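Putative exported protein (Bordetella pertussis Tohama I, PDB 2PFY) binds pyroglutamic acid as an extracytoplasmic solute receptor, probably delivering it to a tripartite ATP-independent periplasmic transporter. Local coordinates at residues Y15-Q18 with N19-F23; K235-I238 with R239-T243; K247-E250 with L251-T254; P267-A270 with K271-Q274. One frame throughout, in Å; residues are numbered along the deposited sequence.

Contact 1: residues Y15-Q18 with N19-F23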
loop_
_atom_site.group_PDB
_atom_site.type_symbol
_atom_site.label_atom_id
_atom_site.label_comp_id
_atom_site.label_asym_id
_atom_site.label_seq_id
_atom_site.Cartn_x
_atom_site.Cartn_y
_atom_site.Cartn_z
ATOM N N TYR A 15 6.566 7.170 6.343
ATOM C CA TYR A 15 5.546 8.088 6.911
ATOM C C TYR A 15 4.252 7.374 7.330
ATOM O O TYR A 15 3.536 7.862 8.195
ATOM C CB TYR A 15 5.255 9.292 5.998
ATOM C CG TYR A 15 4.430 8.978 4.758
ATOM C CD1 TYR A 15 3.032 8.904 4.816
ATOM C CD2 TYR A 15 5.056 8.756 3.519
ATOM C CE1 TYR A 15 2.265 8.615 3.663
ATOM C CE2 TYR A 15 4.313 8.478 2.359
ATOM C CZ TYR A 15 2.925 8.421 2.436
ATOM O OH TYR A 15 2.214 8.124 1.282
ATOM N N LEU A 16 3.961 6.227 6.727
ATOM C CA LEU A 16 2.767 5.450 7.116
ATOM C C LEU A 16 2.971 4.867 8.493
ATOM O O LEU A 16 2.038 4.854 9.312
ATOM C CB LEU A 16 2.484 4.336 6.092
ATOM C CG LEU A 16 2.020 4.902 4.734
ATOM C CD1 LEU A 16 1.981 3.771 3.670
ATOM C CD2 LEU A 16 0.633 5.597 4.846
ATOM N N THR A 17 4.194 4.385 8.743
ATOM C CA THR A 17 4.587 3.935 10.070
ATOM C C THR A 17 4.537 5.071 11.100
ATOM O O THR A 17 4.028 4.866 12.201
ATOM C CB THR A 17 5.974 3.264 10.042
ATOM O OG1 THR A 17 5.871 2.045 9.321
ATOM C CG2 THR A 17 6.520 2.937 11.458
ATOM N N GLN A 18 5.045 6.253 10.749
ATOM C CA GLN A 18 4.974 7.404 11.657
ATOM C C GLN A 18 3.526 7.814 11.889
ATOM O O GLN A 18 3.139 8.195 12.990
ATOM C CB GLN A 18 5.828 8.599 11.134
ATOM C CG GLN A 18 7.322 8.343 11.265
ATOM C CD GLN A 18 7.733 7.886 12.688
ATOM O OE1 GLN A 18 7.305 8.482 13.684
ATOM N NE2 GLN A 18 8.539 6.812 12.777
ATOM N N ASN A 19 2.707 7.695 10.869
ATOM C CA ASN A 19 1.277 8.018 11.052
ATOM C C ASN A 19 0.585 7.024 12.035
ATOM O O ASN A 19 -0.220 7.431 12.904
ATOM C CB ASN A 19 0.609 8.065 9.669
ATOM C CG ASN A 19 -0.813 8.606 9.709
ATOM O OD1 ASN A 19 -1.111 9.538 10.431
ATOM N ND2 ASN A 19 -1.688 8.014 8.934
ATOM N N ALA A 20 0.935 5.741 11.934
ATOM C CA ALA A 20 0.439 4.731 12.855
ATOM C C ALA A 20 0.941 4.957 14.301
ATOM O O ALA A 20 0.179 4.790 15.262
ATOM C CB ALA A 20 0.777 3.325 12.338
ATOM N N ARG A 21 2.214 5.332 14.447
ATOM C CA ARG A 21 2.783 5.718 15.753
ATOM C C ARG A 21 2.020 6.904 16.375
ATOM O O ARG A 21 1.665 6.892 17.595
ATOM C CB ARG A 21 4.304 5.991 15.651
ATOM C CG ARG A 21 5.113 4.640 15.393
ATOM C CD ARG A 21 6.633 4.830 15.588
ATOM N NE ARG A 21 7.349 3.557 15.444
ATOM C CZ ARG A 21 7.386 2.603 16.376
ATOM N NH1 ARG A 21 6.754 2.769 17.528
ATOM N NH2 ARG A 21 8.057 1.481 16.166
ATOM N N GLN A 22 1.717 7.903 15.556
ATOM C CA GLN A 22 1.013 9.066 16.084
ATOM C C GLN A 22 -0.417 8.663 16.482
ATOM O O GLN A 22 -0.974 9.136 17.518
ATOM C CB GLN A 22 1.033 10.216 15.072
ATOM C CG GLN A 22 0.310 11.488 15.596
ATOM C CD GLN A 22 0.544 12.721 14.739
ATOM O OE1 GLN A 22 1.462 12.770 13.899
ATOM N NE2 GLN A 22 -0.316 13.714 14.920
ATOM N N PHE A 23 -1.015 7.806 15.661
ATOM C CA PHE A 23 -2.338 7.216 15.952
ATOM C C PHE A 23 -2.323 6.474 17.297
ATOM O O PHE A 23 -3.222 6.684 18.130
ATOM C CB PHE A 23 -2.801 6.310 14.793
ATOM C CG PHE A 23 -3.830 5.276 15.205
ATOM C CD1 PHE A 23 -5.183 5.625 15.314
ATOM C CD2 PHE A 23 -3.444 3.969 15.484
ATOM C CE1 PHE A 23 -6.144 4.668 15.727
ATOM C CE2 PHE A 23 -4.399 2.987 15.915
ATOM C CZ PHE A 23 -5.739 3.342 16.011
HETATM O O HOH W 1 -0.605 4.980 8.761
#
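Gln18 and Arg21 meet on the outer side of the first turns of helix 15-30, the helix of a beta-alpha-beta unit with strands 2-7 and 35-40. The Gln18 chain bends at chi2 (-51°), and its amide crosses the Arg21 chain at a slant. Gln18 NE2 lies 3.9 Å from Arg21 CD, at the edge of the guanidinium. The amide and guanidinium planes are 27° apart. Asp12, in the loop before the helix, takes both polar ends: its backbone O accepts from Gln18 NE2, and its carboxylate forms a salt bridge with Arg21 NE. Thr17 runs alongside Arg21, with its methyl CG2 4.1 Å from Arg21 NE. Its hydroxyl bonds to Gln10 O.

Asn19 is buried, and its backbone N bonds to Tyr15 O at 2.8 Å. The same turn brings Asn19 CB against that carbonyl, at 3.3 Å from Tyr15 O. CG is anti to the Asn19 N (chi1 -171°), which carries the amide away from the preceding turn. There ND2 donates to Ala236 O of helix 223-257, and OD1 takes a weak bond from Arg239 NH1. A water joins the amide to its own helix. It donates to Leu16 O at 2.7 Å and accepts a weak bond from Asn19 ND2 at 3.2 Å.

Contact 2: residues K235-I238 with R239-T243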
loop_
_atom_site.group_PDB
_atom_site.type_symbol
_atom_site.label_atom_id
_atom_site.label_comp_id
_atom_site.label_asym_id
_atom_site.label_seq_id
_atom_site.Cartn_x
_atom_site.Cartn_y
_atom_site.Cartn_z
ATOM N N LYS A 235 -8.717 10.835 12.297
ATOM C CA LYS A 235 -7.663 11.845 12.270
ATOM C C LYS A 235 -6.433 11.316 11.525
ATOM O O LYS A 235 -5.777 12.054 10.778
ATOM C CB LYS A 235 -7.263 12.227 13.703
ATOM C CG LYS A 235 -8.163 13.331 14.361
ATOM C CD LYS A 235 -7.492 13.926 15.635
ATOM C CE LYS A 235 -6.602 15.195 15.368
ATOM N NZ LYS A 235 -5.082 15.003 15.247
ATOM N N ALA A 236 -6.122 10.038 11.739
ATOM C CA ALA A 236 -5.011 9.385 11.021
ATOM C C ALA A 236 -5.239 9.296 9.508
ATOM O O ALA A 236 -4.303 9.476 8.722
ATOM C CB ALA A 236 -4.709 7.993 11.621
ATOM N N GLU A 237 -6.472 9.028 9.103
ATOM C CA GLU A 237 -6.796 8.898 7.700
ATOM C C GLU A 237 -6.596 10.265 7.012
ATOM O O GLU A 237 -5.985 10.353 5.931
ATOM C CB GLU A 237 -8.220 8.331 7.525
ATOM C CG GLU A 237 -8.686 8.142 6.061
ATOM C CD GLU A 237 -9.683 7.015 5.888
ATOM O OE1 GLU A 237 -9.622 6.010 6.645
ATOM O OE2 GLU A 237 -10.550 7.133 4.986
ATOM N N ILE A 238 -7.085 11.320 7.658
ATOM C CA ILE A 238 -6.911 12.687 7.142
ATOM C C ILE A 238 -5.410 13.041 7.075
ATOM O O ILE A 238 -4.932 13.529 6.044
ATOM C CB ILE A 238 -7.725 13.725 7.980
ATOM C CG1 ILE A 238 -9.235 13.432 7.865
ATOM C CG2 ILE A 238 -7.362 15.189 7.558
ATOM C CD1 ILE A 238 -10.086 14.021 9.013
ATOM N N ARG A 239 -4.688 12.791 8.164
ATOM C CA ARG A 239 -3.250 13.081 8.255
ATOM C C ARG A 239 -2.516 12.311 7.154
ATOM O O ARG A 239 -1.589 12.846 6.513
ATOM C CB ARG A 239 -2.736 12.687 9.656
ATOM C CG ARG A 239 -1.287 13.002 9.964
ATOM C CD ARG A 239 -0.833 12.336 11.321
ATOM N NE ARG A 239 -1.849 12.573 12.268
ATOM C CZ ARG A 239 -2.474 11.701 13.046
ATOM N NH1 ARG A 239 -2.155 10.405 13.176
ATOM N NH2 ARG A 239 -3.421 12.222 13.760
ATOM N N GLY A 240 -2.929 11.059 6.947
ATOM C CA GLY A 240 -2.256 10.172 5.985
ATOM C C GLY A 240 -2.370 10.699 4.565
ATOM O O GLY A 240 -1.375 10.776 3.840
ATOM N N TRP A 241 -3.598 11.027 4.162
ATOM C CA TRP A 241 -3.838 11.662 2.878
ATOM C C TRP A 241 -3.100 12.999 2.699
ATOM O O TRP A 241 -2.538 13.240 1.630
ATOM C CB TRP A 241 -5.356 11.822 2.601
ATOM C CG TRP A 241 -5.940 10.521 2.153
ATOM C CD1 TRP A 241 -6.380 9.473 2.958
ATOM C CD2 TRP A 241 -6.071 10.077 0.812
ATOM N NE1 TRP A 241 -6.785 8.431 2.173
ATOM C CE2 TRP A 241 -6.600 8.766 0.854
ATOM C CE3 TRP A 241 -5.785 10.659 -0.443
ATOM C CZ2 TRP A 241 -6.885 8.036 -0.314
ATOM C CZ3 TRP A 241 -6.062 9.922 -1.604
ATOM C CH2 TRP A 241 -6.597 8.631 -1.530
ATOM N N GLN A 242 -3.132 13.875 3.703
ATOM C CA GLN A 242 -2.398 15.167 3.610
ATOM C C GLN A 242 -0.860 14.949 3.450
ATOM O O GLN A 242 -0.168 15.640 2.686
ATOM C CB GLN A 242 -2.623 16.008 4.870
ATOM C CG GLN A 242 -4.057 16.483 5.120
ATOM C CD GLN A 242 -4.239 17.150 6.514
ATOM O OE1 GLN A 242 -3.352 17.082 7.392
ATOM N NE2 GLN A 242 -5.385 17.805 6.702
ATOM N N THR A 243 -0.328 14.007 4.204
ATOM C CA THR A 243 1.123 13.755 4.173
ATOM C C THR A 243 1.571 13.222 2.813
ATOM O O THR A 243 2.568 13.696 2.263
ATOM C CB THR A 243 1.522 12.774 5.311
ATOM O OG1 THR A 243 1.189 13.396 6.553
ATOM C CG2 THR A 243 3.029 12.495 5.296
#
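Arg239 folds back over Lys235 and Ala236, one turn earlier on the long helix 223-257, in a receptor of the periplasmic solute-binding protein class. Four i to i+4 backbone bonds hold this part of the helix. The straightest runs from Trp241 N to Glu237 O, at 3.0 Å and 177°. Gly240 N gives the shortest, 2.7 Å to Ala236 O.

The charged groups gather around Arg239. Its chain is bent at chi3 (-45°), which lays one face of the guanidinium over the backbone. Lys235 O and Ala236 CA lie under that face, both toward its rim. Lys235 NZ is at the edge of the group, 3.6 Å from Arg239 NH2. Glu26 forms a salt bridge with Arg239 NH2 and a long, weak ion pair with Lys235 NZ, which probably offsets the repulsion between the two positive groups. Glu237 points to the other side of the helix, where its carboxylate meets Arg100, Trp96 and Gly117 N.

The remaining contacts are mostly van der Waals. Trp241 runs alongside Glu237, with its ring and the carboxylate 44° apart. The ring edge faces the backbone, CD1 being 3.1 Å from Glu237 O. The Trp241 side chain also packs on Phe89 and Ser92 of helix 89-108 and on Pro119. On the exposed side, Gln242 lies beside Ile238, with NE2 3.4 Å from the methyl CG2 of Ile238.

Contact 3: residues K247-E250 with L251-T254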
loop_
_atom_site.group_PDB
_atom_site.type_symbol
_atom_site.label_atom_id
_atom_site.label_comp_id
_atom_site.label_asym_id
_atom_site.label_seq_id
_atom_site.Cartn_x
_atom_site.Cartn_y
_atom_site.Cartn_z
ATOM N N LYS A 247 4.144 15.214 0.526
ATOM C CA LYS A 247 5.536 14.678 0.539
ATOM C C LYS A 247 5.990 14.061 -0.759
ATOM O O LYS A 247 7.172 13.818 -0.914
ATOM C CB LYS A 247 5.781 13.672 1.675
ATOM C CG LYS A 247 5.855 14.306 3.098
ATOM C CD LYS A 247 6.698 15.596 3.176
ATOM C CE LYS A 247 6.752 16.159 4.600
ATOM N NZ LYS A 247 7.815 17.214 4.764
ATOM N N THR A 248 5.054 13.785 -1.669
ATOM C CA THR A 248 5.369 13.048 -2.894
ATOM C C THR A 248 6.517 13.735 -3.688
ATOM O O THR A 248 7.473 13.068 -4.093
ATOM C CB THR A 248 4.119 12.806 -3.783
ATOM O OG1 THR A 248 3.202 11.921 -3.107
ATOM C CG2 THR A 248 4.557 12.123 -5.097
ATOM N N ARG A 249 6.443 15.055 -3.860
ATOM C CA ARG A 249 7.511 15.786 -4.567
ATOM C C ARG A 249 8.811 15.805 -3.816
ATOM O O ARG A 249 9.831 15.562 -4.444
ATOM C CB ARG A 249 7.156 17.247 -4.946
ATOM C CG ARG A 249 6.105 17.417 -6.015
ATOM C CD ARG A 249 6.256 16.392 -7.140
ATOM N NE ARG A 249 7.439 16.530 -7.998
ATOM C CZ ARG A 249 7.742 15.622 -8.934
ATOM N NH1 ARG A 249 6.966 14.540 -9.091
ATOM N NH2 ARG A 249 8.798 15.779 -9.721
ATOM N N GLU A 250 8.786 16.068 -2.494
ATOM C CA GLU A 250 10.018 16.089 -1.682
ATOM C C GLU A 250 10.744 14.768 -1.745
ATOM O O GLU A 250 11.998 14.732 -1.757
ATOM C CB GLU A 250 9.802 16.397 -0.198
ATOM C CG GLU A 250 8.488 16.987 0.148
ATOM C CD GLU A 250 8.570 18.027 1.269
ATOM O OE1 GLU A 250 9.414 17.850 2.195
ATOM O OE2 GLU A 250 7.793 19.017 1.204
ATOM N N LEU A 251 9.972 13.676 -1.731
ATOM C CA LEU A 251 10.572 12.341 -1.819
ATOM C C LEU A 251 11.203 12.115 -3.201
ATOM O O LEU A 251 12.276 11.566 -3.314
ATOM C CB LEU A 251 9.512 11.262 -1.502
ATOM C CG LEU A 251 9.041 11.323 -0.032
ATOM C CD1 LEU A 251 7.757 10.454 0.139
ATOM C CD2 LEU A 251 10.087 10.850 0.959
ATOM N N THR A 252 10.522 12.555 -4.241
ATOM C CA THR A 252 11.036 12.431 -5.615
ATOM C C THR A 252 12.299 13.290 -5.780
ATOM O O THR A 252 13.296 12.808 -6.319
ATOM C CB THR A 252 9.958 12.837 -6.621
ATOM O OG1 THR A 252 8.792 12.080 -6.315
ATOM C CG2 THR A 252 10.386 12.508 -8.084
ATOM N N ASP A 253 12.277 14.521 -5.259
ATOM C CA ASP A 253 13.484 15.398 -5.288
ATOM C C ASP A 253 14.643 14.725 -4.553
ATOM O O ASP A 253 15.803 14.841 -4.978
ATOM C CB ASP A 253 13.218 16.765 -4.647
ATOM C CG ASP A 253 12.199 17.622 -5.417
ATOM O OD1 ASP A 253 12.083 17.549 -6.663
ATOM O OD2 ASP A 253 11.508 18.437 -4.758
ATOM N N THR A 254 14.336 14.012 -3.456
ATOM C CA THR A 254 15.367 13.303 -2.692
ATOM C C THR A 254 16.115 12.240 -3.526
ATOM O O THR A 254 17.345 12.112 -3.410
ATOM C CB THR A 254 14.803 12.692 -1.373
ATOM O OG1 THR A 254 14.294 13.743 -0.554
ATOM C CG2 THR A 254 15.909 11.942 -0.571
HETATM O O HOH W 2 10.028 18.645 -7.979
#
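Arg249 lays one face of its guanidinium over Thr252. Thr252 CB lies 4.2 Å from the plane, over its centre, and the methyl CG2 is 4.0 Å from Arg249 NH2. A water sits at the guanidinium edge, in the plane. It accepts a weak bond from Arg249 NE and donates to Asp253 OD1 at 2.7 Å, so it bridges the two opposite charges. The Arg249 chain reaches this place by bending at both chi2 (-40°) and chi3 (-68°). Its NH1 forms a salt bridge with Asp201. Asp253 OD2 comes 3.3 Å from Arg249 O, but both are acceptors, so no hydrogen bond forms there.

These residues belong to the C-terminal part of the long helix 223-257, which is kinked here. The N atoms of Arg249 and Glu250 lack bonds to the turn before. Beyond the kink the i to i+4 pattern holds, and two threonines add to it. Thr252 OG1 and Thr252 N both donate to Thr248 O, from opposite faces of its plane. The hydroxyl bond is 2.8 Å long. Thr254 OG1 and Thr254 N grip Glu250 O in the same manner, with OG1 2.8 Å from Glu250 O.

Leu251 packs its CD1 4.1 Å from Lys247 CB and reaches Ala185 and Val188 of helix 184-189. On the exposed side, Lys247 NZ forms a salt bridge with Glu250 OE1 at 3.1 Å, meeting the carboxylate from above its plane.

Contact 4: residues P267-A270 with K271-Q274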
loop_
_atom_site.group_PDB
_atom_site.type_symbol
_atom_site.label_atom_id
_atom_site.label_comp_id
_atom_site.label_asym_id
_atom_site.label_seq_id
_atom_site.Cartn_x
_atom_site.Cartn_y
_atom_site.Cartn_z
ATOM N N PRO A 267 6.653 7.969 -23.509
ATOM C CA PRO A 267 5.334 7.814 -24.150
ATOM C C PRO A 267 4.968 6.408 -24.604
ATOM O O PRO A 267 3.803 6.043 -24.520
ATOM C CB PRO A 267 5.387 8.779 -25.327
ATOM C CG PRO A 267 6.876 8.898 -25.650
ATOM C CD PRO A 267 7.550 8.844 -24.295
ATOM N N GLN A 268 5.936 5.616 -25.064
ATOM C CA GLN A 268 5.621 4.234 -25.433
ATOM C C GLN A 268 5.266 3.427 -24.179
ATOM O O GLN A 268 4.262 2.738 -24.152
ATOM C CB GLN A 268 6.786 3.593 -26.188
ATOM C CG GLN A 268 6.515 2.155 -26.658
ATOM C CD GLN A 268 5.490 2.063 -27.773
ATOM O OE1 GLN A 268 5.180 3.050 -28.440
ATOM N NE2 GLN A 268 4.970 0.869 -27.982
ATOM N N LEU A 269 6.078 3.541 -23.127
ATOM C CA LEU A 269 5.728 2.921 -21.850
ATOM C C LEU A 269 4.337 3.411 -21.392
ATOM O O LEU A 269 3.499 2.607 -20.983
ATOM C CB LEU A 269 6.817 3.186 -20.788
ATOM C CG LEU A 269 6.782 2.243 -19.575
ATOM C CD1 LEU A 269 6.997 0.772 -19.977
ATOM C CD2 LEU A 269 7.802 2.672 -18.521
ATOM N N ALA A 270 4.071 4.707 -21.506
ATOM C CA ALA A 270 2.757 5.236 -21.083
ATOM C C ALA A 270 1.664 4.491 -21.834
ATOM O O ALA A 270 0.740 3.960 -21.219
ATOM C CB ALA A 270 2.634 6.755 -21.321
ATOM N N LYS A 271 1.804 4.420 -23.164
ATOM C CA LYS A 271 0.838 3.698 -24.000
ATOM C C LYS A 271 0.653 2.242 -23.564
ATOM O O LYS A 271 -0.462 1.771 -23.439
ATOM C CB LYS A 271 1.260 3.752 -25.491
ATOM C CG LYS A 271 0.439 4.692 -26.334
ATOM C CD LYS A 271 0.981 4.774 -27.789
ATOM C CE LYS A 271 0.296 3.801 -28.769
ATOM N NZ LYS A 271 0.737 2.386 -28.618
ATOM N N GLU A 272 1.754 1.541 -23.331
ATOM C CA GLU A 272 1.711 0.100 -23.068
ATOM C C GLU A 272 1.141 -0.216 -21.684
ATOM O O GLU A 272 0.390 -1.189 -21.518
ATOM C CB GLU A 272 3.099 -0.524 -23.259
ATOM C CG GLU A 272 3.605 -0.542 -24.748
ATOM C CD GLU A 272 5.110 -0.829 -24.881
ATOM O OE1 GLU A 272 5.891 -0.535 -23.925
ATOM O OE2 GLU A 272 5.526 -1.339 -25.956
ATOM N N LEU A 273 1.488 0.605 -20.687
ATOM C CA LEU A 273 0.941 0.433 -19.328
ATOM C C LEU A 273 -0.552 0.746 -19.277
ATOM O O LEU A 273 -1.292 0.096 -18.539
ATOM C CB LEU A 273 1.707 1.289 -18.317
ATOM C CG LEU A 273 3.169 0.899 -18.035
ATOM C CD1 LEU A 273 3.838 1.889 -17.031
ATOM C CD2 LEU A 273 3.279 -0.529 -17.522
ATOM N N GLN A 274 -0.981 1.743 -20.054
ATOM C CA GLN A 274 -2.406 2.058 -20.223
ATOM C C GLN A 274 -3.170 0.865 -20.816
ATOM O O GLN A 274 -4.273 0.541 -20.369
ATOM C CB GLN A 274 -2.607 3.326 -21.074
ATOM C CG GLN A 274 -2.281 4.647 -20.304
ATOM C CD GLN A 274 -1.995 5.868 -21.199
ATOM O OE1 GLN A 274 -2.164 5.822 -22.425
ATOM N NE2 GLN A 274 -1.555 6.966 -20.578
#
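Pro267 O accepts from Lys271 N and begins a run of four i to i+4 backbone bonds in the first turns of helix 267-287. The other three join Glu272 N to Gln268 O, Leu273 N to Leu269 O, and Gln274 N to Ala270 O. All four are between 2.9 and 3.0 Å long. This helix follows strand 261-264, an outermost strand of the four-stranded mixed sheet.

Gln268 and Glu272 add a side-chain bond to the backbone one. Gln268 NE2 donates to Glu272 OE2 at 3.0 Å, with a nearly straight angle of 167°. The oxygen lies in the amide plane of Gln268. The amide meets it from above the carboxylate plane, and the two flat groups are turned 81° apart. A bend in the Gln268 chain at chi2 (70°) brings its amide over to Glu272. The other carboxylate oxygen, OE1, accepts from Leu134 N, so both oxygens have a partner. This fixes the carboxylate between its own helix and the loop at Leu134.

Leu269 and Leu273 form the buried apolar side. Their chains cross at an angle, with Leu269 CG 3.9 Å from Leu273 CD1. Both side chains pack on Ile125 of strand 124-127, and Leu273 also touches Phe84. Through Ile125 the two leucines place the start of the helix against the four-stranded mixed sheet. On the exposed side, the Gln274 chain lies along the backbone of the preceding turn, with CG 3.2 Å from Ala270 O.

Overall arrangement
Each contact is local to one helix, so none closes a long loop, and none nests with or crosses another. Contact 1 comes first, in the beta-alpha-beta unit near the N terminus. Contacts 2 and 3 follow much later, both on helix 223-257, with centres about 17 Å apart. Contact 2 touches contact 1 directly: Tyr15, Asn19 and Gln22 face Ala236, Arg239 and Thr243, so the first helix packs on the long one. Contact 3 lies further along, where the long helix meets helix 184-189. Contact 4 comes last, beside the four-stranded sheet. Its centre is about 34 Å from that of contact 1, across the chain's centre.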